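Local coordinates for protein hydrazine synthase alpha subunit (Candidatus Kuenenia stuttgartiensis, PDB 5C2V) that forms part of the hydrazine synthase complex, where it catalyses the condensation of hydroxylamine with ammonia to yield hydrazine, at residues Q47-P50 with H51-P54. Residues are numbered along the deposited sequence; the frame is centred on the assembly and turned at random.
Sequences QNYP and HYIP
Tyr-52 rests against Tyr-49 just after a tight turn whose corner is the cis peptide between Tyr-49 and Pro-50. CB of Tyr-52 points back toward the preceding residues, 3.6 Å from Pro-50 O and 4.2 Å from Tyr-49 CD1, the latter an apolar touch, oblique to the Tyr-49 ring. With CG anti to the backbone N (chi1 175°), the Tyr-52 ring leads away from the turn, slanting across the other tyrosine; the ring centroids are 5.7 Å apart and the planes meet at 40°, a tilted pairing. One face of the Tyr-52 ring carries CD of Pro-54, 3.5 Å above the plane and offset toward the rim. At the tip, OH is hydrogen-bonded to Asp-44 OD1 and more weakly to Arg-338 NH2. Residues Asn-48 to His-51 form a type VIa beta turn, with Tyr-49 and cis Pro-50 at its two central positions. His-51 N closes it on Asn-48 O at 3.0 Å, a weak, bent bond (127° at the hydrogen). The turn belongs to the loop joining strands 31-37 and 58-63 of the N-terminal six-bladed beta-propeller. The Tyr-49 hydroxyl bonds to Asp-230, and Arg-126 and Gln-288 add weak bonds; these partners, together with Arg-338, come from the first strands of four different sheets, consistent with a loop that inserts near the propeller axis. His-51 CB also lies 3.6 Å from Asn-48 O. The imidazole beyond it stacks on Tyr-183, while ND1 hydrogen-bonds to Tyr-185 OH. CB of Asn-48 approaches His-51 O at 3.4 Å, and its side-chain OD1 receives a weak bond from Gln-47 NE2.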
loop_
_atom_site.group_PDB
_atom_site.type_symbol
_atom_site.label_atom_id
_atom_site.label_comp_id
_atom_site.label_asym_id
_atom_site.label_seq_id
_atom_site.Cartn_x
_atom_site.Cartn_y
_atom_site.Cartn_z
ATOM N N GLN D 47 -19.653 -14.599 -6.902
ATOM C CA GLN D 47 -18.204 -14.607 -6.742
ATOM C C GLN D 47 -17.500 -14.500 -8.094
ATOM O O GLN D 47 -16.319 -14.165 -8.164
ATOM C CB GLN D 47 -17.751 -15.868 -6.006
ATOM C CG GLN D 47 -17.830 -17.139 -6.830
ATOM C CD GLN D 47 -19.229 -17.716 -6.919
ATOM O OE1 GLN D 47 -20.121 -17.337 -6.160
ATOM N NE2 GLN D 47 -19.425 -18.647 -7.846
ATOM N N ASN D 48 -18.231 -14.805 -9.162
ATOM C CA ASN D 48 -17.704 -14.717 -10.522
ATOM C C ASN D 48 -18.054 -13.408 -11.236
ATOM O O ASN D 48 -17.793 -13.263 -12.431
ATOM C CB ASN D 48 -18.184 -15.911 -11.349
ATOM C CG ASN D 48 -17.400 -17.177 -11.048
ATOM O OD1 ASN D 48 -17.974 -18.229 -10.771
ATOM N ND2 ASN D 48 -16.075 -17.076 -11.098
ATOM N N TYR D 49 -18.658 -12.476 -10.500
ATOM C CA TYR D 49 -19.058 -11.162 -11.015
ATOM C C TYR D 49 -17.907 -10.483 -11.760
ATOM O O TYR D 49 -16.757 -10.600 -11.343
ATOM C CB TYR D 49 -19.515 -10.280 -9.847
ATOM C CG TYR D 49 -20.707 -9.386 -10.112
ATOM C CD1 TYR D 49 -21.995 -9.814 -9.822
ATOM C CD2 TYR D 49 -20.541 -8.102 -10.615
ATOM C CE1 TYR D 49 -23.088 -8.999 -10.049
ATOM C CE2 TYR D 49 -21.628 -7.280 -10.846
ATOM C CZ TYR D 49 -22.899 -7.733 -10.560
ATOM O OH TYR D 49 -23.983 -6.918 -10.787
ATOM N N PRO D 50 -18.196 -9.767 -12.864
ATOM C CA PRO D 50 -19.447 -9.482 -13.577
ATOM C C PRO D 50 -20.046 -10.669 -14.312
ATOM O O PRO D 50 -21.208 -10.594 -14.716
ATOM C CB PRO D 50 -19.036 -8.404 -14.575
ATOM C CG PRO D 50 -17.637 -8.717 -14.874
ATOM C CD PRO D 50 -17.043 -9.182 -13.572
ATOM N N HIS D 51 -19.293 -11.752 -14.479
ATOM C CA HIS D 51 -19.803 -12.822 -15.314
ATOM C C HIS D 51 -20.680 -13.621 -14.382
ATOM O O HIS D 51 -20.219 -14.437 -13.584
ATOM C CB HIS D 51 -18.657 -13.658 -15.892
ATOM C CG HIS D 51 -19.098 -14.860 -16.669
ATOM N ND1 HIS D 51 -19.599 -14.777 -17.951
ATOM C CD2 HIS D 51 -19.083 -16.177 -16.356
ATOM C CE1 HIS D 51 -19.886 -15.989 -18.388
ATOM N NE2 HIS D 51 -19.584 -16.858 -17.440
ATOM N N TYR D 52 -21.972 -13.365 -14.528
ATOM C CA TYR D 52 -22.961 -13.782 -13.556
ATOM C C TYR D 52 -24.177 -14.309 -14.289
ATOM O O TYR D 52 -24.891 -13.558 -14.951
ATOM C CB TYR D 52 -23.304 -12.595 -12.648
ATOM C CG TYR D 52 -24.414 -12.807 -11.646
ATOM C CD1 TYR D 52 -24.204 -13.551 -10.492
ATOM C CD2 TYR D 52 -25.658 -12.218 -11.827
ATOM C CE1 TYR D 52 -25.213 -13.729 -9.564
ATOM C CE2 TYR D 52 -26.672 -12.388 -10.904
ATOM C CZ TYR D 52 -26.445 -13.144 -9.776
ATOM O OH TYR D 52 -27.453 -13.317 -8.855
ATOM N N ILE D 53 -24.417 -15.606 -14.156
ATOM C CA ILE D 53 -25.548 -16.242 -14.806
ATOM C C ILE D 53 -26.221 -17.120 -13.771
ATOM O O ILE D 53 -25.971 -18.322 -13.708
ATOM C CB ILE D 53 -25.130 -17.080 -16.033
ATOM C CG1 ILE D 53 -24.177 -16.289 -16.933
ATOM C CG2 ILE D 53 -26.357 -17.522 -16.820
ATOM C CD1 ILE D 53 -23.731 -17.043 -18.165
ATOM N N PRO D 54 -27.081 -16.509 -12.948
ATOM C CA PRO D 54 -27.707 -17.199 -11.820
ATOM C C PRO D 54 -28.678 -18.261 -12.314
ATOM O O PRO D 54 -29.883 -18.037 -12.341
ATOM C CB PRO D 54 -28.429 -16.072 -11.077
ATOM C CG PRO D 54 -28.684 -15.040 -12.117
ATOM C CD PRO D 54 -27.507 -15.103 -13.042
#